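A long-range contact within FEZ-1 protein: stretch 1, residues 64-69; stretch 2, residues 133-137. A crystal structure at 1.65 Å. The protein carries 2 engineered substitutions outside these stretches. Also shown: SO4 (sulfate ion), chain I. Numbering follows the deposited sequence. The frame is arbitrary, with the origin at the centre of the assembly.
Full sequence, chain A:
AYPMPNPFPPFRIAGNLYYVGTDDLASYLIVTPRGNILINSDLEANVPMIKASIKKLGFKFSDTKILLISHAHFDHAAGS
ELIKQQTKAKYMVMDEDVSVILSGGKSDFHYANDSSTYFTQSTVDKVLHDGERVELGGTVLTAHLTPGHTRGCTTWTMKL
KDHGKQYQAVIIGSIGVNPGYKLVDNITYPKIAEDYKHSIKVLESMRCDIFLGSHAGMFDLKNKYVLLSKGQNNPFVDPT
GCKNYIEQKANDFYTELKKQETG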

# COMPACT_ATOMS: atom_id res chain seq x y z
N THR A 64 -12.54 10.61 8.36
CA THR A 64 -11.18 10.21 7.97
C THR A 64 -10.18 11.16 8.62
O THR A 64 -10.07 12.35 8.23
N LYS A 65 -9.46 10.67 9.63
CA LYS A 65 -8.53 11.48 10.42
C LYS A 65 -7.09 11.43 9.88
O LYS A 65 -6.31 12.39 10.10
N ILE A 66 -6.71 10.31 9.26
CA ILE A 66 -5.32 10.03 8.88
C ILE A 66 -5.35 9.39 7.50
O ILE A 66 -6.17 8.49 7.26
N LEU A 67 -4.47 9.87 6.62
CA LEU A 67 -4.25 9.31 5.29
C LEU A 67 -2.82 8.80 5.19
O LEU A 67 -1.86 9.53 5.50
N LEU A 68 -2.69 7.51 4.82
CA LEU A 68 -1.42 6.82 4.59
C LEU A 68 -1.41 6.29 3.16
O LEU A 68 -2.47 6.20 2.53
N ILE A 69 -0.22 5.94 2.69
CA ILE A 69 -0.03 5.32 1.40
C ILE A 69 0.94 4.14 1.52
O ILE A 69 1.80 4.08 2.41
N ARG A 133 5.15 3.87 14.68
CA ARG A 133 3.74 3.51 14.82
C ARG A 133 2.84 4.69 14.42
O ARG A 133 3.17 5.86 14.61
N VAL A 134 1.66 4.33 13.89
CA VAL A 134 0.57 5.24 13.67
C VAL A 134 -0.59 4.72 14.51
O VAL A 134 -1.06 3.58 14.31
N GLU A 135 -1.02 5.54 15.48
CA GLU A 135 -1.95 5.09 16.52
C GLU A 135 -3.20 5.99 16.48
O GLU A 135 -3.10 7.22 16.40
N LEU A 136 -4.39 5.38 16.54
CA LEU A 136 -5.63 6.12 16.64
C LEU A 136 -6.65 5.26 17.36
O LEU A 136 -6.88 4.11 16.96
N GLY A 137 -7.22 5.81 18.44
CA GLY A 137 -8.31 5.13 19.13
C GLY A 137 -7.94 3.75 19.63
O GLY A 137 -8.82 2.89 19.73

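What holds two strands together when no hydrogen bond passes between them? The strand of residues 64-68 and that of 133-136 run nearly antiparallel, at 163°, but their axes come no closer than 9.2 Å, too far for backbone pairing. Side chains span the gap, the listed side-chain contacts across it are apolar, and 223 Å² is buried in all.

Which residues of the first strand face the second? Thr64 points away, its OG1 hydrogen-bonded elsewhere in the structure. Lys65 sends its CA-to-CB bond toward the partner, and CB lies 4.0 Å from CD2 of Leu136. With chi1 and chi2 both m and the last two angles t, the chain then leads away, so its aliphatic root does the packing while the charged end stays out of it.

Where is the middle of the contact? Ile66, buried and pointing toward the other strand, adopts the m, t rotamer, which extends CD1 into the gap. Ile66 CD1 lies 3.9 Å from CG1 of Val134 (chi1 t) and 4.3 Å from CB of Leu136 (t, p). Both partners have their CA-to-CB bonds toward the first strand, whereas Glu135 between them points away, in the usual alternation of a strand.

How does the packing end? Leu67 is out of reach. Leu68, again m, t, turns back toward the partner and brings CD2 to 4.4 Å from CG2 of Val134, a looser touch; Val134 thus meets both Ile66 and Leu68. Ile69 takes no part.

Where do the polar groups go? Outside this apolar layer, Arg133 NH1 and Glu135 OE2 form a long salt bridge of 3.7 Å within their own strand, a matter of charge alone because the oxygen lies well out of the guanidinium plane. The Arg133 backbone N donates a hydrogen bond to sulfate O2 at 2.9 Å; the ion probably came from the crystallisation liquor.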

# COMPACT_ATOMS: atom_id res chain seq x y z
CB THR A 64 -10.99 10.24 6.45
OG1 THR A 64 -12.03 9.50 5.81
CG2 THR A 64 -9.66 9.68 6.00
CB LYS A 65 -8.48 10.99 11.87
CG LYS A 65 -9.80 11.05 12.61
CD LYS A 65 -10.32 12.45 12.80
CE LYS A 65 -11.57 12.48 13.65
NZ LYS A 65 -12.13 13.85 13.74
CB ILE A 66 -4.60 9.10 9.89
CG1 ILE A 66 -4.53 9.72 11.29
CG2 ILE A 66 -3.21 8.76 9.39
CD1 ILE A 66 -3.92 8.81 12.35
CB LEU A 67 -4.48 10.41 4.23
CG LEU A 67 -4.22 10.00 2.78
CD1 LEU A 67 -5.12 8.86 2.31
CD2 LEU A 67 -4.38 11.19 1.86
CB LEU A 68 -1.26 5.65 5.56
CG LEU A 68 -1.52 5.93 7.03
CD1 LEU A 68 -1.48 4.65 7.83
CD2 LEU A 68 -0.54 6.96 7.57
CB ILE A 69 0.47 6.33 0.35
CG1 ILE A 69 1.78 7.00 0.76
CG2 ILE A 69 -0.64 7.32 0.03
CD1 ILE A 69 2.40 7.89 -0.31
CB ARG A 133 3.51 2.99 16.25
CG ARG A 133 4.26 1.69 16.49
CD ARG A 133 4.17 1.03 17.83
NE ARG A 133 4.21 1.90 18.98
CZ ARG A 133 3.74 1.53 20.16
NH1 ARG A 133 3.58 2.42 21.13
NH2 ARG A 133 3.39 0.27 20.37
CB VAL A 134 0.18 5.36 12.19
CG1 VAL A 134 -1.10 6.18 11.99
CG2 VAL A 134 1.33 5.91 11.36
CB GLU A 135 -1.29 5.18 17.90
CG GLU A 135 -0.01 4.34 18.05
CD GLU A 135 0.68 4.43 19.42
OE1 GLU A 135 0.19 3.79 20.37
OE2 GLU A 135 1.70 5.15 19.54
CB LEU A 136 -6.14 6.51 15.25
CG LEU A 136 -7.40 7.38 15.18
CD1 LEU A 136 -7.17 8.76 15.79
CD2 LEU A 136 -7.90 7.51 13.76
S SO4 I . 7.15 5.43 17.80
O1 SO4 I . 6.21 6.50 17.40
O2 SO4 I . 6.79 4.19 17.09
O3 SO4 I . 8.51 5.82 17.34
O4 SO4 I . 7.13 5.29 19.26